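Local coordinates for shikimate dehydrogenase (NADP(+)) (Thermotoga maritima, PDB 3U62), which catalyses the reversible NADPH-linked reduction of 3-dehydroshikimate to shikimate, a step in the chorismate pathway to the aromatic amino acids, at residues E36-P39 against E40-D43; P72-D75 against A76-I79; R140-E143 against R144-L148; K153-S156 against L157-D161. All coordinates share one frame; numbering follows the deposited sequence.

Contact 1 (E36-P39 against E40-D43)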
# COMPACT_ATOMS: atom_id res chain seq x y z
N GLU A 36 3.02 -16.19 7.91
CA GLU A 36 3.32 -16.35 6.49
C GLU A 36 2.56 -17.54 5.93
O GLU A 36 2.97 -18.70 6.08
CB GLU A 36 4.83 -16.49 6.25
CG GLU A 36 5.25 -16.18 4.81
CD GLU A 36 6.76 -16.09 4.66
OE1 GLU A 36 7.41 -17.15 4.55
OE2 GLU A 36 7.30 -14.96 4.66
N ILE A 37 1.43 -17.25 5.28
CA ILE A 37 0.50 -18.27 4.80
C ILE A 37 0.54 -18.33 3.27
O ILE A 37 0.27 -17.34 2.61
CB ILE A 37 -0.95 -17.96 5.26
CG1 ILE A 37 -0.99 -17.72 6.77
CG2 ILE A 37 -1.89 -19.11 4.86
CD1 ILE A 37 -2.23 -16.98 7.26
N PRO A 38 0.90 -19.51 2.72
CA PRO A 38 0.85 -19.66 1.27
C PRO A 38 -0.60 -19.65 0.76
O PRO A 38 -1.50 -20.09 1.48
CB PRO A 38 1.51 -21.02 1.02
CG PRO A 38 1.36 -21.76 2.30
CD PRO A 38 1.42 -20.72 3.38
N PRO A 39 -0.82 -19.14 -0.48
CA PRO A 39 -2.16 -19.06 -1.06
C PRO A 39 -2.93 -20.38 -1.02
O PRO A 39 -4.14 -20.38 -0.77
CB PRO A 39 -1.88 -18.66 -2.51
CG PRO A 39 -0.61 -17.91 -2.45
CD PRO A 39 0.20 -18.55 -1.37
N GLU A 40 -2.23 -21.49 -1.24
CA GLU A 40 -2.83 -22.83 -1.25
C GLU A 40 -3.33 -23.28 0.13
O GLU A 40 -4.17 -24.19 0.21
CB GLU A 40 -1.87 -23.86 -1.86
CG GLU A 40 -0.56 -24.08 -1.09
CD GLU A 40 0.58 -23.17 -1.54
OE1 GLU A 40 0.32 -22.09 -2.12
OE2 GLU A 40 1.75 -23.54 -1.30
N SER A 41 -2.82 -22.66 1.19
CA SER A 41 -3.20 -23.02 2.55
C SER A 41 -4.15 -22.02 3.20
O SER A 41 -4.61 -22.23 4.32
CB SER A 41 -1.95 -23.18 3.43
OG SER A 41 -1.09 -24.17 2.91
N PHE A 42 -4.46 -20.94 2.48
CA PHE A 42 -5.21 -19.81 3.05
C PHE A 42 -6.58 -20.18 3.61
O PHE A 42 -6.89 -19.82 4.75
CB PHE A 42 -5.34 -18.66 2.05
CG PHE A 42 -5.90 -17.40 2.64
CD1 PHE A 42 -5.05 -16.45 3.22
CD2 PHE A 42 -7.27 -17.15 2.64
CE1 PHE A 42 -5.56 -15.28 3.77
CE2 PHE A 42 -7.79 -15.99 3.19
CZ PHE A 42 -6.93 -15.05 3.75
N ASP A 43 -7.40 -20.87 2.82
CA ASP A 43 -8.79 -21.16 3.21
C ASP A 43 -8.90 -21.89 4.55
O ASP A 43 -9.82 -21.64 5.33
CB ASP A 43 -9.51 -21.94 2.10
CG ASP A 43 -10.91 -22.38 2.52
OD1 ASP A 43 -11.17 -23.60 2.50
OD2 ASP A 43 -11.74 -21.51 2.87
O HOH W 1 -6.64 -21.69 0.02

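Contact 2 (P72-D75 against A76-I79)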
# COMPACT_ATOMS: atom_id res chain seq x y z
N PRO A 72 -16.55 -6.50 4.94
CA PRO A 72 -15.78 -5.33 4.52
C PRO A 72 -16.58 -4.03 4.57
O PRO A 72 -17.80 -4.03 4.40
CB PRO A 72 -15.41 -5.66 3.07
CG PRO A 72 -16.47 -6.57 2.60
CD PRO A 72 -16.93 -7.35 3.80
N SER A 73 -15.87 -2.93 4.82
CA SER A 73 -16.45 -1.59 4.76
C SER A 73 -16.76 -1.22 3.31
O SER A 73 -16.27 -1.87 2.38
CB SER A 73 -15.49 -0.57 5.37
OG SER A 73 -14.27 -0.51 4.65
N GLU A 74 -17.56 -0.18 3.13
CA GLU A 74 -17.96 0.28 1.80
C GLU A 74 -16.77 0.62 0.91
O GLU A 74 -16.75 0.27 -0.27
CB GLU A 74 -18.90 1.49 1.91
CG GLU A 74 -19.59 1.89 0.61
CD GLU A 74 -20.45 3.14 0.75
OE1 GLU A 74 -20.33 3.85 1.77
OE2 GLU A 74 -21.24 3.42 -0.17
N ASP A 75 -15.77 1.30 1.48
CA ASP A 75 -14.57 1.67 0.74
C ASP A 75 -13.69 0.45 0.42
O ASP A 75 -13.11 0.38 -0.66
CB ASP A 75 -13.77 2.76 1.45
CG ASP A 75 -13.43 2.40 2.89
OD1 ASP A 75 -14.37 2.23 3.70
OD2 ASP A 75 -12.23 2.29 3.21
N ALA A 76 -13.61 -0.49 1.36
CA ALA A 76 -12.89 -1.75 1.12
C ALA A 76 -13.54 -2.55 -0.01
O ALA A 76 -12.84 -3.20 -0.79
CB ALA A 76 -12.83 -2.58 2.40
N GLN A 77 -14.87 -2.50 -0.08
CA GLN A 77 -15.63 -3.12 -1.16
C GLN A 77 -15.31 -2.49 -2.51
O GLN A 77 -15.10 -3.19 -3.50
CB GLN A 77 -17.13 -3.05 -0.89
CG GLN A 77 -17.63 -3.99 0.20
CD GLN A 77 -19.06 -3.71 0.62
OE1 GLN A 77 -19.48 -2.56 0.73
NE2 GLN A 77 -19.82 -4.77 0.86
N ARG A 78 -15.29 -1.16 -2.55
CA ARG A 78 -14.96 -0.42 -3.78
C ARG A 78 -13.54 -0.71 -4.26
O ARG A 78 -13.29 -0.81 -5.46
CB ARG A 78 -15.16 1.08 -3.59
CG ARG A 78 -16.62 1.52 -3.42
CD ARG A 78 -17.44 1.18 -4.65
NE ARG A 78 -18.84 1.58 -4.51
CZ ARG A 78 -19.78 1.40 -5.43
NH1 ARG A 78 -19.48 0.82 -6.59
NH2 ARG A 78 -21.02 1.79 -5.20
N ILE A 79 -12.63 -0.85 -3.30
CA ILE A 79 -11.23 -1.11 -3.59
C ILE A 79 -10.99 -2.59 -3.89
O ILE A 79 -10.00 -2.94 -4.53
CB ILE A 79 -10.32 -0.61 -2.44
CG1 ILE A 79 -10.42 0.92 -2.33
CG2 ILE A 79 -8.86 -1.01 -2.65
CD1 ILE A 79 -9.91 1.49 -1.03
O HOH W 2 -19.06 -0.38 -1.93

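Contact 3 (R140-E143 against R144-L148). With SO4 (sulfate ion), chain E; SO4 (sulfate ion), chain D.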
# COMPACT_ATOMS: atom_id res chain seq x y z
N ARG A 140 0.52 -5.92 -15.63
CA ARG A 140 1.13 -7.11 -16.22
C ARG A 140 0.13 -8.22 -16.52
O ARG A 140 0.23 -8.87 -17.58
CB ARG A 140 2.24 -7.64 -15.32
CG ARG A 140 3.43 -6.69 -15.16
CD ARG A 140 4.27 -7.04 -13.94
NE ARG A 140 3.53 -6.87 -12.69
CZ ARG A 140 4.00 -7.15 -11.48
NH1 ARG A 140 5.24 -7.63 -11.33
NH2 ARG A 140 3.24 -6.96 -10.41
N THR A 141 -0.83 -8.45 -15.63
CA THR A 141 -1.71 -9.61 -15.73
C THR A 141 -3.12 -9.26 -16.21
O THR A 141 -3.69 -8.24 -15.81
CB THR A 141 -1.81 -10.39 -14.39
OG1 THR A 141 -2.49 -9.59 -13.41
CG2 THR A 141 -0.43 -10.74 -13.86
N ILE A 142 -3.67 -10.13 -17.06
CA ILE A 142 -5.00 -9.95 -17.62
C ILE A 142 -6.07 -10.02 -16.53
O ILE A 142 -7.00 -9.21 -16.52
CB ILE A 142 -5.30 -10.99 -18.72
CG1 ILE A 142 -4.30 -10.82 -19.88
CG2 ILE A 142 -6.73 -10.85 -19.24
CD1 ILE A 142 -4.27 -11.97 -20.87
N GLU A 143 -5.92 -10.98 -15.62
CA GLU A 143 -6.86 -11.17 -14.52
C GLU A 143 -7.06 -9.89 -13.70
O GLU A 143 -8.19 -9.48 -13.45
CB GLU A 143 -6.39 -12.34 -13.65
CG GLU A 143 -7.20 -12.60 -12.40
CD GLU A 143 -6.66 -11.86 -11.20
OE1 GLU A 143 -7.34 -10.94 -10.71
OE2 GLU A 143 -5.54 -12.19 -10.75
N ARG A 144 -5.96 -9.25 -13.31
CA ARG A 144 -6.02 -8.05 -12.47
C ARG A 144 -6.58 -6.84 -13.20
O ARG A 144 -7.24 -5.99 -12.59
CB ARG A 144 -4.64 -7.72 -11.88
CG ARG A 144 -4.26 -8.65 -10.74
CD ARG A 144 -2.88 -8.34 -10.20
NE ARG A 144 -2.58 -9.17 -9.04
CZ ARG A 144 -1.42 -9.20 -8.40
NH1 ARG A 144 -0.41 -8.44 -8.81
NH2 ARG A 144 -1.26 -9.99 -7.35
N ALA A 145 -6.32 -6.76 -14.51
CA ALA A 145 -6.90 -5.71 -15.34
C ALA A 145 -8.42 -5.85 -15.41
O ALA A 145 -9.14 -4.84 -15.45
CB ALA A 145 -6.30 -5.75 -16.74
N LYS A 146 -8.90 -7.09 -15.41
CA LYS A 146 -10.34 -7.37 -15.47
C LYS A 146 -11.05 -7.15 -14.13
O LYS A 146 -12.28 -7.05 -14.09
CB LYS A 146 -10.60 -8.76 -16.04
CG LYS A 146 -10.34 -8.86 -17.53
CD LYS A 146 -10.58 -10.25 -18.09
CE LYS A 146 -10.40 -10.26 -19.60
NZ LYS A 146 -10.54 -11.63 -20.18
N ALA A 147 -10.27 -7.07 -13.05
CA ALA A 147 -10.81 -6.76 -11.73
C ALA A 147 -10.96 -5.25 -11.51
O ALA A 147 -11.55 -4.82 -10.52
CB ALA A 147 -9.94 -7.38 -10.64
N LEU A 148 -10.43 -4.46 -12.45
CA LEU A 148 -10.50 -3.00 -12.36
C LEU A 148 -11.83 -2.47 -12.88
O LEU A 148 -12.16 -2.65 -14.06
CB LEU A 148 -9.35 -2.35 -13.14
CG LEU A 148 -7.92 -2.47 -12.59
CD1 LEU A 148 -6.94 -1.95 -13.64
CD2 LEU A 148 -7.75 -1.72 -11.28
S SO4 E . -0.11 -6.59 -12.09
O1 SO4 E . 0.58 -7.81 -11.68
O2 SO4 E . -1.21 -6.93 -12.99
O3 SO4 E . 0.83 -5.71 -12.78
O4 SO4 E . -0.64 -5.90 -10.91
S SO4 D . 2.91 -7.59 -6.51
O1 SO4 D . 3.23 -8.98 -6.20
O2 SO4 D . 1.52 -7.49 -6.95
O3 SO4 D . 3.80 -7.11 -7.56
O4 SO4 D . 3.09 -6.77 -5.31

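Contact 4 (K153-S156 against L157-D161)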
# COMPACT_ATOMS: atom_id res chain seq x y z
N LYS A 153 -7.80 4.36 -17.76
CA LYS A 153 -7.36 3.72 -18.99
C LYS A 153 -6.34 2.65 -18.62
O LYS A 153 -5.59 2.81 -17.65
CB LYS A 153 -6.75 4.74 -19.96
CG LYS A 153 -7.77 5.73 -20.50
CD LYS A 153 -7.17 6.65 -21.55
CE LYS A 153 -8.22 7.60 -22.11
NZ LYS A 153 -7.68 8.45 -23.21
N ILE A 154 -6.31 1.56 -19.37
CA ILE A 154 -5.46 0.42 -19.04
C ILE A 154 -4.50 0.08 -20.18
O ILE A 154 -4.91 -0.06 -21.33
CB ILE A 154 -6.29 -0.82 -18.61
CG1 ILE A 154 -7.22 -0.47 -17.44
CG2 ILE A 154 -5.37 -1.98 -18.20
CD1 ILE A 154 -8.37 -1.44 -17.22
N PHE A 155 -3.22 -0.04 -19.83
CA PHE A 155 -2.15 -0.32 -20.79
C PHE A 155 -1.29 -1.49 -20.29
O PHE A 155 -1.28 -1.79 -19.09
CB PHE A 155 -1.27 0.92 -20.97
CG PHE A 155 -2.02 2.14 -21.41
CD1 PHE A 155 -2.43 3.09 -20.48
CD2 PHE A 155 -2.33 2.34 -22.75
CE1 PHE A 155 -3.13 4.23 -20.88
CE2 PHE A 155 -3.03 3.47 -23.16
CZ PHE A 155 -3.43 4.42 -22.22
N SER A 156 -0.59 -2.14 -21.21
CA SER A 156 0.34 -3.21 -20.85
C SER A 156 1.72 -2.64 -20.52
O SER A 156 2.03 -1.50 -20.88
CB SER A 156 0.42 -4.26 -21.97
OG SER A 156 0.58 -3.64 -23.24
N LEU A 157 2.55 -3.44 -19.85
CA LEU A 157 3.85 -2.97 -19.34
C LEU A 157 4.84 -2.54 -20.43
O LEU A 157 5.72 -1.72 -20.17
CB LEU A 157 4.48 -4.02 -18.41
CG LEU A 157 5.56 -3.54 -17.43
CD1 LEU A 157 4.98 -2.72 -16.29
CD2 LEU A 157 6.36 -4.72 -16.89
N ASP A 158 4.69 -3.09 -21.63
CA ASP A 158 5.52 -2.68 -22.77
C ASP A 158 5.23 -1.23 -23.20
O ASP A 158 6.04 -0.61 -23.89
CB ASP A 158 5.34 -3.62 -23.96
CG ASP A 158 3.90 -3.75 -24.39
OD1 ASP A 158 3.10 -4.33 -23.64
OD2 ASP A 158 3.57 -3.27 -25.50
N GLN A 159 4.07 -0.72 -22.79
CA GLN A 159 3.67 0.64 -23.12
C GLN A 159 4.08 1.65 -22.05
O GLN A 159 3.88 2.86 -22.23
CB GLN A 159 2.15 0.71 -23.34
CG GLN A 159 1.64 -0.16 -24.48
CD GLN A 159 0.13 -0.11 -24.61
OE1 GLN A 159 -0.59 -0.67 -23.80
NE2 GLN A 159 -0.34 0.57 -25.65
N LEU A 160 4.66 1.16 -20.95
CA LEU A 160 5.00 2.01 -19.80
C LEU A 160 5.86 3.22 -20.19
O LEU A 160 5.54 4.35 -19.82
CB LEU A 160 5.69 1.21 -18.69
CG LEU A 160 6.05 1.98 -17.41
CD1 LEU A 160 4.79 2.46 -16.69
CD2 LEU A 160 6.88 1.12 -16.48
N ASP A 161 6.93 2.97 -20.93
CA ASP A 161 7.86 4.01 -21.34
C ASP A 161 7.18 5.14 -22.12
O ASP A 161 7.41 6.32 -21.83
CB ASP A 161 9.01 3.39 -22.14
CG ASP A 161 10.15 4.36 -22.38
OD1 ASP A 161 10.84 4.22 -23.41
OD2 ASP A 161 10.37 5.26 -21.54

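Contact 1 (E36-P39 against E40-D43)
Pro-38 and Ser-41 close a type I turn, the bend that carries the chain from strand 31-36 of the substrate-binding domain into helix 42-52. Ser-41 N donates to Pro-38 O at 2.9 Å, from well above the carbonyl plane (52° out of it). One residue on, Phe-42 N makes a weak bond to Pro-39 O at 3.3 Å.

Glu-40, at the third position of the turn, folds its side chain back over the two prolines. Its CB lies against the carbonyl carbon of Pro-39. From there CG sits between the backbone N and the carbonyl carbon (chi1 63°), and the second bend, chi2 -90°, swings the carboxylate inward. CD then lies 3.5 Å from Pro-38 CB. Of the two oxygens, OE2 approaches Pro-38 CB at 3.4 Å, whereas OE1 reaches across to Pro-39 CD at 3.6 Å. The charged group therefore rests on proline methylene groups, in van der Waals contact. On the Pro-38 ring, Ser-41 OG comes to 3.5 Å from CG.

Ile-37 works on the buried side. Its CG2 meets Phe-42 CA at 3.8 Å and approaches the aromatic ring obliquely, and the Ile-37 side chain also touches Glu-45 and Ile-49 of the helix. The Phe-42 ring, buried, also meets that of His-62. At the start of the helix a water bridges Pro-39 O and Asp-43 N, donating to the first and accepting from the second at 3.0 Å.

Contact 2 (P72-D75 against A76-I79)
Ser-73 is the N-cap of helix 74-79, and its hydroxyl reaches forward to the third residue of the helix. Ala-76 N donates to Ser-73 OG in a weak capping bond, 3.4 Å long. The same oxygen gives its own proton to Asp-75 OD1 at 2.9 Å, meeting it from above the carboxylate plane, 57° out. One hydroxyl thus serves as acceptor and donor at once; with chi1 at 62°, OG lies between the backbone N and the carbonyl carbon, within range of both partners. The other carboxylate oxygen, Asp-75 OD2, accepts from Trp-95 NE1, so both oxygens are satisfied. An acid in the first turn would probably also be stabilised by the helix dipole.

The carbonyls of the first residues take up the usual helical bonds. Gln-77 N reaches Ser-73 O at 2.9 Å, Arg-78 N reaches Glu-74 O at 3.1 Å and Ile-79 N reaches Asp-75 O at 3.0 Å. Glu-74, predicted to bind NADP(+), has a second partner on its carbonyl: a water that donates to Glu-74 O and, weakly, to Gln-77 OE1.

Apolar contacts lie beside the cap. The Pro-72 ring crosses the Gln-77 side chain at about a right angle, its CB lies against Ala-76 CB, and both Pro-72 and Ala-76 touch Val-82. The closest point of the crossing is Pro-72 CG to Gln-77 CG, 3.7 Å.

Contact 3 (R140-E143 against R144-L148)
Thr-141 O accepts from Ala-145 N at 3.3 Å and Ile-142 O from Lys-146 N at 3.1 Å, which starts helix 142-146 after strand 135-139 of the Rossmann domain. Thr-141 caps it: OG1 takes a weak bond from Arg-144 N and donates to O2 of the chain E sulfate at 3.0 Å.

Two arginines clasp the sulfates. Arg-140 NE points straight at O3 of the chain E ion (2.9 Å, 176°), which lies at the guanidinium edge, and the backbone N of Arg-140 bonds the same oxygen. Thr-141 N joins that ion at O2, 3.1 Å. Arg-140 NH2 turns to O3 of the chain D ion at 2.9 Å. Arg-144, extended from CG to NE, brings NH1 to O2 of the chain D ion at 2.8 Å and adds weak bonds to the chain E sulfate. A leucine in place of Arg-144 would probably leave the chain D sulfate without its NH1 donor and reduce the positive charge around both ions.

Ala-116 N and Asn-139 ND2 also bond a sulfate here, as does Ser-175 OG. Positive charge and backbone N-H groups suit a phosphate, consistent with this loop recognising the adenosine 2'-phosphate of NADP(+), as in relatives.

Contact 4 (K153-S156 against L157-D161)
Gln-159 reaches back along the chain to Ser-156, and its OE1 accepts from Ser-156 N at 3.0 Å. The donor lies in the amide plane, on a lone pair, with an N-H...O angle of 156°. The same oxygen sits at the edge of the Phe-155 ring, 3.6 Å from Phe-155 CD2, and 3.3 Å from Phe-155 CB. Ring and amide planes stand 71° apart, and the two side chains cross at about a right angle.

A second side-chain bond joins Ser-156 to the next turn. Ser-156 OG donates to Asp-158 OD1 at 2.6 Å, a short bond that meets the carboxylate on its syn side. Both the serine OG and the aspartate CG lie between their own backbone N and carbonyl carbon, which turns OG and OD1 toward each other.

What sets these groups in place is a type I turn: Gln-159 N donates to Ser-156 O at 2.9 Å, with the donor above the carbonyl plane. Amide and carbonyl of Ser-156 are therefore both used by Gln-159. With an alanine in place of Gln-159, Ser-156 N would probably lose its acceptor and the Phe-155 ring its amide neighbour.

The turn, continued as the 3-10 segment 157-159, leads from strand 153-156, an outermost strand of the parallel sheet, to helix 160-165. Phe-155 bonds through its backbone to Val-137 and Asn-139 of strand 135-139, while Leu-160 packs on Val-138 of that strand and on Val-112 and Val-114 of strand 111-114.

How the contacts relate
Contacts 1 and 2 belong to the substrate-binding domain, contacts 3 and 4 to the Rossmann domain. Contact 1 lies across from contact 3, nearest atoms about 9 Å apart, and the Phe-42 side chain is about 9 Å from that of Lys-63, the predicted proton acceptor. Contact 2 comes closer to contact 3, about 6 Å between nearest atoms, and its Ile-79 side chain is about 5 Å from Gly-118 of the predicted NADP(+) site. Only contacts 3 and 4 touch; helix 142-146 and strand 153-156 follow each other in one beta-alpha-beta unit. Leu-148 CD1 meets Ile-154 CD1 at 3.9 Å, and Leu-157 CD2 packs against CG of Arg-140, one of the two sulfate-binding arginines, also at 3.9 Å.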